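Putative NTP pyrophosphohydrolase (PDB 3NL9) probably hydrolyses nucleoside triphosphates to monophosphate and pyrophosphate, as an all-helical member of the MazG-like pyrophosphohydrolases. Local coordinates at residues 13-17 with 18-22; 83-86 with 87-91; 160-163 with 164-167. All coordinates share one frame; numbering follows the deposited sequence.

Contact 1: 13-17 with 18-22. With EDO (1,2-ethanediol), chain B.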
loop_
_atom_site.group_PDB
_atom_site.type_symbol
_atom_site.label_atom_id
_atom_site.label_comp_id
_atom_site.label_asym_id
_atom_site.label_seq_id
_atom_site.Cartn_x
_atom_site.Cartn_y
_atom_site.Cartn_z
ATOM N N GLN A 13 -17.005 0.520 -4.700
ATOM C CA GLN A 13 -18.320 0.280 -4.102
ATOM C C GLN A 13 -18.437 0.866 -2.658
ATOM O O GLN A 13 -19.404 1.531 -2.321
ATOM C CB GLN A 13 -18.504 -1.232 -4.026
ATOM C CG GLN A 13 -19.691 -1.652 -3.214
ATOM C CD GLN A 13 -20.891 -1.563 -4.014
ATOM O OE1 GLN A 13 -21.135 -2.452 -4.849
ATOM N NE2 GLN A 13 -21.656 -0.463 -3.842
ATOM N N PHE A 14 -17.449 0.574 -1.818
ATOM C CA PHE A 14 -17.402 1.126 -0.458
ATOM C C PHE A 14 -17.473 2.661 -0.523
ATOM O O PHE A 14 -18.284 3.285 0.169
ATOM C CB PHE A 14 -16.144 0.644 0.281
ATOM C CG PHE A 14 -16.014 1.205 1.709
ATOM C CD1 PHE A 14 -16.882 0.796 2.710
ATOM C CD2 PHE A 14 -15.086 2.181 2.000
ATOM C CE1 PHE A 14 -16.782 1.319 4.006
ATOM C CE2 PHE A 14 -14.996 2.717 3.276
ATOM C CZ PHE A 14 -15.833 2.282 4.273
ATOM N N HIS A 15 -16.666 3.270 -1.400
ATOM C CA HIS A 15 -16.708 4.731 -1.550
ATOM C C HIS A 15 -18.069 5.315 -1.916
ATOM O O HIS A 15 -18.488 6.313 -1.290
ATOM C CB HIS A 15 -15.625 5.248 -2.522
ATOM C CG HIS A 15 -14.248 5.329 -1.917
ATOM N ND1 HIS A 15 -13.436 6.433 -2.076
ATOM C CD2 HIS A 15 -13.530 4.437 -1.187
ATOM C CE1 HIS A 15 -12.285 6.225 -1.459
ATOM N NE2 HIS A 15 -12.315 5.022 -0.910
ATOM N N GLN A 16 -18.755 4.709 -2.889
ATOM C CA GLN A 16 -20.109 5.166 -3.293
ATOM C C GLN A 16 -21.041 4.983 -2.104
ATOM O O GLN A 16 -21.709 5.913 -1.705
ATOM C CB GLN A 16 -20.682 4.391 -4.503
ATOM C CG GLN A 16 -19.935 4.620 -5.853
ATOM C CD GLN A 16 -20.508 3.806 -7.044
ATOM O OE1 GLN A 16 -21.635 4.039 -7.491
ATOM N NE2 GLN A 16 -19.716 2.855 -7.552
ATOM N N THR A 17 -21.022 3.798 -1.490
ATOM C CA THR A 17 -22.021 3.461 -0.465
ATOM C C THR A 17 -21.927 4.435 0.765
ATOM O O THR A 17 -22.956 4.930 1.253
ATOM C CB THR A 17 -21.917 1.957 -0.073
ATOM O OG1 THR A 17 -22.325 1.134 -1.192
ATOM C CG2 THR A 17 -22.797 1.610 1.129
ATOM N N PHE A 18 -20.697 4.785 1.151
ATOM C CA PHE A 18 -20.404 5.537 2.373
ATOM C C PHE A 18 -19.983 6.982 2.108
ATOM O O PHE A 18 -19.466 7.675 3.010
ATOM C CB PHE A 18 -19.343 4.745 3.180
ATOM C CG PHE A 18 -19.928 3.514 3.799
ATOM C CD1 PHE A 18 -20.531 3.566 5.055
ATOM C CD2 PHE A 18 -19.977 2.327 3.098
ATOM C CE1 PHE A 18 -21.159 2.437 5.580
ATOM C CE2 PHE A 18 -20.617 1.201 3.628
ATOM C CZ PHE A 18 -21.184 1.246 4.858
ATOM N N HIS A 19 -20.241 7.425 0.872
ATOM C CA HIS A 19 -20.046 8.810 0.443
ATOM C C HIS A 19 -18.593 9.276 0.597
ATOM O O HIS A 19 -18.357 10.375 1.077
ATOM C CB HIS A 19 -20.966 9.791 1.202
ATOM C CG HIS A 19 -22.425 9.439 1.171
ATOM N ND1 HIS A 19 -23.361 10.111 1.932
ATOM C CD2 HIS A 19 -23.112 8.493 0.480
ATOM C CE1 HIS A 19 -24.559 9.598 1.707
ATOM N NE2 HIS A 19 -24.434 8.607 0.839
ATOM N N HIS A 20 -17.621 8.447 0.228
ATOM C CA HIS A 20 -16.247 8.934 0.067
ATOM C C HIS A 20 -16.057 9.368 -1.382
ATOM O O HIS A 20 -16.851 8.988 -2.258
ATOM C CB HIS A 20 -15.212 7.870 0.477
ATOM C CG HIS A 20 -15.377 7.391 1.882
ATOM N ND1 HIS A 20 -14.963 8.120 2.972
ATOM C CD2 HIS A 20 -15.914 6.250 2.378
ATOM C CE1 HIS A 20 -15.243 7.456 4.080
ATOM N NE2 HIS A 20 -15.810 6.312 3.748
ATOM N N PRO A 21 -15.036 10.210 -1.630
ATOM C CA PRO A 21 -14.784 10.698 -2.977
ATOM C C PRO A 21 -14.484 9.592 -3.956
ATOM O O PRO A 21 -13.844 8.582 -3.601
ATOM C CB PRO A 21 -13.550 11.622 -2.807
ATOM C CG PRO A 21 -13.591 12.055 -1.369
ATOM C CD PRO A 21 -14.167 10.880 -0.625
ATOM N N GLY A 22 -14.942 9.790 -5.183
ATOM C CA GLY A 22 -14.602 8.921 -6.284
ATOM C C GLY A 22 -14.691 9.692 -7.592
ATOM O O GLY A 22 -15.646 10.410 -7.813
HETATM C C1 EDO B . -11.736 5.226 2.756
HETATM O O1 EDO B . -10.830 6.351 2.776
HETATM C C2 EDO B . -11.001 3.991 2.215
HETATM O O2 EDO B . -10.393 4.233 0.929
#

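Contact 2: 83-86 with 87-91. With EDO (1,2-ethanediol), chain C.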
loop_
_atom_site.group_PDB
_atom_site.type_symbol
_atom_site.label_atom_id
_atom_site.label_comp_id
_atom_site.label_asym_id
_atom_site.label_seq_id
_atom_site.Cartn_x
_atom_site.Cartn_y
_atom_site.Cartn_z
ATOM N N TYR A 83 9.174 19.563 -10.099
ATOM C CA TYR A 83 7.788 19.241 -9.724
ATOM C C TYR A 83 6.954 19.158 -10.999
ATOM O O TYR A 83 7.299 19.766 -11.996
ATOM C CB TYR A 83 7.205 20.287 -8.722
ATOM C CG TYR A 83 7.930 20.258 -7.406
ATOM C CD1 TYR A 83 7.565 19.361 -6.414
ATOM C CD2 TYR A 83 9.022 21.089 -7.178
ATOM C CE1 TYR A 83 8.270 19.291 -5.222
ATOM C CE2 TYR A 83 9.737 21.034 -5.990
ATOM C CZ TYR A 83 9.350 20.120 -5.011
ATOM O OH TYR A 83 10.054 20.045 -3.839
ATOM N N PRO A 84 5.865 18.375 -10.985
ATOM C CA PRO A 84 4.946 18.429 -12.112
ATOM C C PRO A 84 4.482 19.856 -12.427
ATOM O O PRO A 84 4.295 20.658 -11.516
ATOM C CB PRO A 84 3.751 17.601 -11.626
ATOM C CG PRO A 84 4.273 16.757 -10.573
ATOM C CD PRO A 84 5.386 17.489 -9.919
ATOM N N VAL A 85 4.296 20.156 -13.713
ATOM C CA VAL A 85 3.839 21.478 -14.160
ATOM C C VAL A 85 2.432 21.454 -14.780
ATOM O O VAL A 85 1.893 22.510 -15.115
ATOM C CB VAL A 85 4.843 22.114 -15.142
ATOM C CG1 VAL A 85 6.165 22.418 -14.414
ATOM C CG2 VAL A 85 5.074 21.209 -16.381
ATOM N N THR A 86 1.837 20.267 -14.942
ATOM C CA THR A 86 0.433 20.156 -15.368
ATOM C C THR A 86 -0.362 19.177 -14.475
ATOM O O THR A 86 0.204 18.333 -13.775
ATOM C CB THR A 86 0.307 19.676 -16.852
ATOM O OG1 THR A 86 0.664 18.288 -16.948
ATOM C CG2 THR A 86 1.194 20.514 -17.809
ATOM N N GLU A 87 -1.683 19.255 -14.556
ATOM C CA GLU A 87 -2.549 18.339 -13.816
ATOM C C GLU A 87 -2.388 16.896 -14.326
ATOM O O GLU A 87 -2.347 15.946 -13.552
ATOM C CB GLU A 87 -3.987 18.822 -13.937
ATOM C CG GLU A 87 -4.937 18.244 -12.918
ATOM C CD GLU A 87 -6.348 18.828 -13.047
ATOM O OE1 GLU A 87 -6.463 20.041 -13.362
ATOM O OE2 GLU A 87 -7.331 18.068 -12.835
ATOM N N VAL A 88 -2.209 16.738 -15.634
ATOM C CA VAL A 88 -1.967 15.415 -16.163
ATOM C C VAL A 88 -0.680 14.851 -15.594
ATOM O O VAL A 88 -0.672 13.708 -15.187
ATOM C CB VAL A 88 -1.920 15.387 -17.694
ATOM C CG1 VAL A 88 -1.397 14.022 -18.152
ATOM C CG2 VAL A 88 -3.311 15.646 -18.236
ATOM N N GLU A 89 0.387 15.658 -15.545
ATOM C CA GLU A 89 1.640 15.229 -14.896
ATOM C C GLU A 89 1.461 14.775 -13.457
ATOM O O GLU A 89 2.035 13.747 -13.042
ATOM C CB GLU A 89 2.717 16.320 -14.965
ATOM C CG GLU A 89 3.227 16.553 -16.367
ATOM C CD GLU A 89 4.421 17.486 -16.452
ATOM O OE1 GLU A 89 4.923 17.965 -15.412
ATOM O OE2 GLU A 89 4.865 17.716 -17.590
ATOM N N ARG A 90 0.685 15.518 -12.683
ATOM C CA ARG A 90 0.408 15.108 -11.307
ATOM C C ARG A 90 -0.334 13.761 -11.256
ATOM O O ARG A 90 -0.012 12.909 -10.428
ATOM C CB ARG A 90 -0.349 16.220 -10.549
ATOM C CG ARG A 90 0.435 17.546 -10.514
ATOM C CD ARG A 90 -0.127 18.640 -9.580
ATOM N NE ARG A 90 -1.479 19.084 -9.921
ATOM C CZ ARG A 90 -1.773 20.060 -10.779
ATOM N NH1 ARG A 90 -0.813 20.717 -11.422
ATOM N NH2 ARG A 90 -3.049 20.368 -11.005
ATOM N N LEU A 91 -1.315 13.556 -12.141
ATOM C CA LEU A 91 -2.071 12.278 -12.164
ATOM C C LEU A 91 -1.163 11.105 -12.518
ATOM O O LEU A 91 -1.199 10.033 -11.897
ATOM C CB LEU A 91 -3.236 12.368 -13.177
ATOM C CG LEU A 91 -4.141 11.150 -13.392
ATOM C CD1 LEU A 91 -4.880 10.763 -12.078
ATOM C CD2 LEU A 91 -5.112 11.415 -14.549
HETATM C C1 EDO C . -5.729 15.187 -14.880
HETATM O O1 EDO C . -6.499 15.393 -13.690
HETATM C C2 EDO C . -6.646 14.954 -16.083
HETATM O O2 EDO C . -7.744 15.875 -16.055
HETATM O O HOH W 1 7.735 18.716 -14.281
#

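Contact 3: 160-163 with 164-167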
loop_
_atom_site.group_PDB
_atom_site.type_symbol
_atom_site.label_atom_id
_atom_site.label_comp_id
_atom_site.label_asym_id
_atom_site.label_seq_id
_atom_site.Cartn_x
_atom_site.Cartn_y
_atom_site.Cartn_z
ATOM N N GLU A 160 -8.093 -13.130 11.955
ATOM C CA GLU A 160 -7.217 -14.062 12.672
ATOM C C GLU A 160 -7.531 -15.531 12.351
ATOM O O GLU A 160 -6.607 -16.361 12.159
ATOM C CB GLU A 160 -7.291 -13.840 14.195
ATOM C CG GLU A 160 -6.431 -14.831 15.035
ATOM C CD GLU A 160 -6.488 -14.558 16.547
ATOM O OE1 GLU A 160 -6.637 -13.381 16.961
ATOM O OE2 GLU A 160 -6.377 -15.519 17.316
ATOM N N ALA A 161 -8.819 -15.875 12.333
ATOM C CA ALA A 161 -9.223 -17.236 11.984
ATOM C C ALA A 161 -8.783 -17.602 10.561
ATOM O O ALA A 161 -8.451 -18.756 10.280
ATOM C CB ALA A 161 -10.774 -17.400 12.133
ATOM N N GLU A 162 -8.799 -16.619 9.671
ATOM C CA GLU A 162 -8.355 -16.801 8.272
ATOM C C GLU A 162 -6.842 -17.072 8.180
ATOM O O GLU A 162 -6.394 -17.924 7.385
ATOM C CB GLU A 162 -8.756 -15.571 7.433
ATOM C CG GLU A 162 -8.294 -15.546 5.943
ATOM C CD GLU A 162 -8.561 -16.848 5.181
ATOM O OE1 GLU A 162 -9.626 -17.500 5.387
ATOM O OE2 GLU A 162 -7.706 -17.213 4.335
ATOM N N VAL A 163 -6.071 -16.364 8.995
ATOM C CA VAL A 163 -4.643 -16.613 9.096
ATOM C C VAL A 163 -4.411 -18.061 9.548
ATOM O O VAL A 163 -3.667 -18.766 8.886
ATOM C CB VAL A 163 -3.907 -15.583 9.992
ATOM C CG1 VAL A 163 -2.439 -15.943 10.144
ATOM C CG2 VAL A 163 -4.005 -14.173 9.399
ATOM N N VAL A 164 -5.060 -18.495 10.637
ATOM C CA VAL A 164 -4.967 -19.903 11.133
ATOM C C VAL A 164 -5.388 -20.913 10.054
ATOM O O VAL A 164 -4.741 -21.938 9.871
ATOM C CB VAL A 164 -5.800 -20.125 12.428
ATOM C CG1 VAL A 164 -5.760 -21.614 12.892
ATOM C CG2 VAL A 164 -5.296 -19.219 13.548
ATOM N N ARG A 165 -6.465 -20.616 9.324
ATOM C CA ARG A 165 -6.898 -21.476 8.224
ATOM C C ARG A 165 -5.790 -21.648 7.158
ATOM O O ARG A 165 -5.504 -22.757 6.720
ATOM C CB ARG A 165 -8.171 -20.924 7.559
ATOM C CG ARG A 165 -8.759 -21.858 6.491
ATOM C CD ARG A 165 -9.776 -21.163 5.594
ATOM N NE ARG A 165 -9.147 -20.222 4.656
ATOM C CZ ARG A 165 -8.437 -20.578 3.585
ATOM N NH1 ARG A 165 -8.239 -21.869 3.290
ATOM N NH2 ARG A 165 -7.915 -19.632 2.804
ATOM N N GLN A 166 -5.191 -20.544 6.734
ATOM C CA GLN A 166 -4.059 -20.603 5.797
ATOM C C GLN A 166 -2.849 -21.366 6.347
ATOM O O GLN A 166 -2.245 -22.174 5.619
ATOM C CB GLN A 166 -3.626 -19.218 5.358
ATOM C CG GLN A 166 -4.661 -18.516 4.517
ATOM C CD GLN A 166 -4.106 -17.284 3.835
ATOM O OE1 GLN A 166 -2.926 -17.231 3.505
ATOM N NE2 GLN A 166 -4.959 -16.297 3.620
HETATM N N MSE A 167 -2.542 -21.162 7.626
HETATM C CA MSE A 167 -1.479 -21.927 8.273
HETATM C C MSE A 167 -1.789 -23.411 8.187
HETATM O O MSE A 167 -0.902 -24.222 7.857
HETATM C CB MSE A 167 -1.304 -21.542 9.750
HETATM C CG MSE A 167 -0.768 -20.118 9.989
HETATM SE SE MSE A 167 -0.791 -19.588 11.869
HETATM C CE MSE A 167 0.469 -20.888 12.626
#

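Contact 1: 13-17 with 18-22
His15 ND1 donates to Pro21 O at 2.7 Å, and the N-H points almost straight at the oxygen (169°), which sits close to the imidazole plane. The bond ties the last full turn of helix 7-17 to the loop behind it, just past a Schellman motif. His19, with positive phi, is the C-prime residue of that motif: His20 N reaches back to His15 O at 2.8 Å, and a weak bond runs from His19 N to Gln16 O. The reversal lays His20 across the helix end. Its CB rests on one face of the His15 ring, a CH-pi contact 3.7 Å from the centroid, and its own ring turns an edge toward that face. An alanine in place of His15 would remove this donor and face together, and would probably leave Pro21 O without its side-chain mate and His20 freer to shift. Phe14, its CG anti to the backbone N (chi1 179°), reaches Phe18 CD2 with CE1 (3.5 Å) and His20 NE2 with CE2 (3.7 Å); the planes are nearly parallel in each pair but slid apart, with little overlap. Phe18 turns from there to the loops at Lys130, Leu131, Pro137 and Val146, while Glu111 of the second subunit packs on His15. On the far side of the imidazole from ND1, His15 NE2 hydrogen-bonds O2 of an ethanediol molecule at 2.8 Å.

Contact 2: 83-86 with 87-91
In one of its two modelled conformers, the Arg90 guanidinium lies with one face against the backbone where Thr86 passes into Glu87: Glu87 CA sits 3.4 Å above its plane, toward the rim, and Thr86 O lies over the same face. A second flat group, the Glu89 carboxylate, is approached from above its plane by Val85 N, which donates to Glu89 OE1 at 2.8 Å and nearly straight (169°). A water that donates to both Tyr83 O and Glu89 OE1 gives that oxygen a second donor, while Val85 CG2 runs beside the carboxylate. These bonds belong to the start of helix 87-112, where Thr86 is the N-cap: its OG1, set between the backbone N and the carbonyl carbon (chi1 72°), accepts from Glu89 N at 3.0 Å. The buried Thr86 N has no partner in the model, so the capping box stays incomplete. Glu89 thus meets the preceding loop through both its backbone N-H and its side chain, and its negative charge near the helix N-terminus probably interacts favourably with the helix dipole. The first turn continues with Arg90 N donating to Thr86 O at 3.1 Å. Beneath the polar groups, Pro84 CB packs against Arg90 CG at 3.5 Å and against Glu89 CB. The loop also faces the second subunit, where His51 stacks on the Tyr83 ring and Ser54 packs on Pro84. At the first residue of the helix, Glu87 OE2 accepts from ethanediol O1 at 2.9 Å, and the same ethanediol is also hydrogen-bonded to Ala28 N.

Contact 3: 160-163 with 164-167
This is a salt-bridged contact between successive turns of the C-terminal helix 156-170, centred on the buried Glu162. Its carboxylate is gripped side-on by the guanidinium of Arg165, three residues on: Arg165 NE donates to Glu162 OE1 at 2.9 Å and Arg165 NH2 to Glu162 OE2 at 2.9 Å. NE points at OE1 within the guanidinium plane, while the 38° twist between the two planes leaves OE2 tilted from it, which goes with the more bent NH2 bond. Glu162 CG is anti to the backbone N (chi1 176°), and the bend at chi2 (47°) swings the carboxylate along the helix to run beside Arg165. Gln166 adds a third bond, crossing obliquely, from its NE2 to Glu162 OE2 at 3.0 Å. On that oxygen the arginine takes the syn lone pair and the glutamine the anti one. The other end of the amide, Gln166 OE1, accepts from Glu115 N, and Arg165 NH1 forms a salt bridge with Glu169. Backbone i to i+4 bonds run alongside, such as Gln166 N to Glu162 O at 3.0 Å. On the apolar side Val163 CG1 lies 4.4 Å from SE of selenomethionine Met167. Pro118, Leu119 and Ile122 of helix 117-128 cover Glu162, while Leu91 of the second subunit packs on Val163 and Pro26 of that subunit on Met167. With three N-H donors directed at its two oxygens, the buried carboxylate is probably kept ionised, and the paired arginine charge is likely to offset the cost of burying it.

How the contacts relate
Along the chain the three contacts come in series, each on a different helix: contact 1 closes helix 7-17, contact 2 opens helix 87-112, and contact 3 lies within helix 156-170. None touches another. The centres of contacts 1 and 2 are about 25 Å apart and those of contacts 1 and 3 about 29 Å; contacts 2 and 3, about 43 Å apart between centres, sit on opposite sides of the chain's centre. All three nevertheless reach the second subunit. The start of helix 87-112 in one copy meets helix 156-170 of the other, with Val88 on Met167 and Glu160 on Val92, so contacts distant within a chain become neighbours in the dimer.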